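Local coordinates for oligopeptide ABC transporter, periplasmic oligopeptide-binding protein, putative (Thermotoga maritima MSB8, PDB 5IPW) that probably binds oligopeptides in the periplasm and delivers them to an ABC transporter for uptake, at residues 133-137 with 138-142. Numbering follows the deposited sequence.
Sequences VFWVN and DIVGN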
loop_
_atom_site.group_PDB
_atom_site.type_symbol
_atom_site.label_atom_id
_atom_site.label_comp_id
_atom_site.label_asym_id
_atom_site.label_seq_id
_atom_site.Cartn_x
_atom_site.Cartn_y
_atom_site.Cartn_z
ATOM N N VAL A 133 -23.727 7.199 5.083
ATOM C CA VAL A 133 -24.792 6.215 4.863
ATOM C C VAL A 133 -25.218 6.247 3.399
ATOM O O VAL A 133 -25.333 5.217 2.739
ATOM C CB VAL A 133 -26.016 6.482 5.762
ATOM C CG1 VAL A 133 -27.165 5.558 5.392
ATOM C CG2 VAL A 133 -25.656 6.303 7.233
ATOM N N PHE A 134 -25.452 7.447 2.896
ATOM C CA PHE A 134 -25.768 7.629 1.492
ATOM C C PHE A 134 -24.755 6.900 0.615
ATOM O O PHE A 134 -25.120 6.175 -0.305
ATOM C CB PHE A 134 -25.769 9.109 1.142
ATOM C CG PHE A 134 -25.902 9.370 -0.320
ATOM C CD1 PHE A 134 -27.110 9.166 -0.961
ATOM C CD2 PHE A 134 -24.817 9.800 -1.062
ATOM C CE1 PHE A 134 -27.238 9.399 -2.315
ATOM C CE2 PHE A 134 -24.939 10.037 -2.417
ATOM C CZ PHE A 134 -26.149 9.834 -3.045
ATOM N N TRP A 135 -23.478 7.091 0.918
ATOM C CA TRP A 135 -22.421 6.449 0.161
ATOM C C TRP A 135 -22.470 4.918 0.249
ATOM O O TRP A 135 -22.446 4.251 -0.789
ATOM C CB TRP A 135 -21.058 6.965 0.612
ATOM C CG TRP A 135 -19.921 6.278 -0.056
ATOM C CD1 TRP A 135 -19.533 6.412 -1.355
ATOM C CD2 TRP A 135 -19.017 5.346 0.541
ATOM N NE1 TRP A 135 -18.442 5.623 -1.603
ATOM C CE2 TRP A 135 -18.104 4.957 -0.455
ATOM C CE3 TRP A 135 -18.890 4.808 1.820
ATOM C CZ2 TRP A 135 -17.072 4.044 -0.211
ATOM C CZ3 TRP A 135 -17.875 3.894 2.063
ATOM C CH2 TRP A 135 -16.977 3.520 1.051
ATOM N N VAL A 136 -22.554 4.353 1.456
ATOM C CA VAL A 136 -22.467 2.890 1.561
ATOM C C VAL A 136 -23.716 2.217 0.988
ATOM O O VAL A 136 -23.596 1.207 0.300
ATOM C CB VAL A 136 -22.123 2.320 2.976
ATOM C CG1 VAL A 136 -21.483 3.350 3.892
ATOM C CG2 VAL A 136 -23.322 1.677 3.655
ATOM N N ASN A 137 -24.897 2.775 1.243
ATOM C CA ASN A 137 -26.142 2.138 0.798
ATOM C C ASN A 137 -26.484 2.410 -0.658
ATOM O O ASN A 137 -26.790 1.484 -1.407
ATOM C CB ASN A 137 -27.320 2.567 1.671
ATOM C CG ASN A 137 -27.223 2.033 3.091
ATOM O OD1 ASN A 137 -26.542 1.039 3.360
ATOM N ND2 ASN A 137 -27.905 2.696 4.011
ATOM N N ASP A 138 -26.434 3.680 -1.049
ATOM C CA ASP A 138 -26.965 4.114 -2.337
ATOM C C ASP A 138 -25.917 4.268 -3.443
ATOM O O ASP A 138 -26.277 4.558 -4.587
ATOM C CB ASP A 138 -27.722 5.429 -2.155
ATOM C CG ASP A 138 -28.888 5.299 -1.196
ATOM O OD1 ASP A 138 -29.609 4.285 -1.276
ATOM O OD2 ASP A 138 -29.090 6.206 -0.364
ATOM N N ILE A 139 -24.636 4.090 -3.118
ATOM C CA ILE A 139 -23.588 4.073 -4.139
ATOM C C ILE A 139 -22.901 2.716 -4.142
ATOM O O ILE A 139 -22.998 1.973 -5.121
ATOM C CB ILE A 139 -22.558 5.216 -3.965
ATOM C CG1 ILE A 139 -23.289 6.570 -3.969
ATOM C CG2 ILE A 139 -21.508 5.162 -5.069
ATOM C CD1 ILE A 139 -22.402 7.795 -4.022
ATOM N N VAL A 140 -22.226 2.385 -3.049
ATOM C CA VAL A 140 -21.530 1.110 -2.957
ATOM C C VAL A 140 -22.564 -0.010 -3.049
ATOM O O VAL A 140 -22.420 -0.925 -3.861
ATOM C CB VAL A 140 -20.708 0.984 -1.658
ATOM C CG1 VAL A 140 -20.024 -0.375 -1.577
ATOM C CG2 VAL A 140 -19.661 2.088 -1.572
ATOM N N GLY A 141 -23.624 0.095 -2.245
ATOM C CA GLY A 141 -24.679 -0.926 -2.191
ATOM C C GLY A 141 -25.751 -0.835 -3.264
ATOM O O GLY A 141 -26.821 -1.428 -3.117
ATOM N N ASN A 142 -25.468 -0.096 -4.335
ATOM C CA ASN A 142 -26.370 0.036 -5.469
ATOM C C ASN A 142 -25.837 -0.731 -6.678
ATOM O O ASN A 142 -24.790 -0.384 -7.235
ATOM C CB ASN A 142 -26.536 1.508 -5.825
ATOM C CG ASN A 142 -27.437 1.720 -7.024
ATOM O OD1 ASN A 142 -27.055 1.439 -8.159
ATOM N ND2 ASN A 142 -28.634 2.237 -6.779
#
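Ile-139 reaches back between the two aromatic rings one turn earlier in the helix, Phe-134 and Trp-135. Its CB lies 3.3 Å from the carbonyl oxygen Trp-135 O. CG1 stands anti to the carbonyl carbon (chi1 -57°), and with chi2 extended the chain runs on to CD1, the methyl that does the touching: it sits 3.7 Å from Phe-134 CE2 and, on its other flank, meets the indole at the edge, near the ring plane, by CD1 of Trp-135. A face of that indole takes Val-140 instead. Its CG2 lies over the six-membered ring, 3.7 Å from the centroid and 25° off the normal, a CH-pi contact. At the other end of the Phe-134 ring, on the same side of its plane, CD1 lies 3.6 Å from Asp-138 OD2, with ring and carboxylate planes 62° apart; OD2 is hydrogen-bonded to Tyr-202 and OD1 forms a salt bridge with Lys-201.

Trp-135 O accepts two bonds, a nearly straight one from Val-140 N (2.9 Å) and a more bent one from Ile-139 N. With Gly-141 N to Val-136 O, the Val-140 bond marks the widened, pi-type last turn, before the chain leaves helical geometry at Gly-141. This is the C-terminal end of helix 129-140: Val-133 and Val-136 rest on Val-159 of strand 157-163, Phe-134 packs on helix 192-195, and Ile-139 touches Phe-224 of helix 220-227.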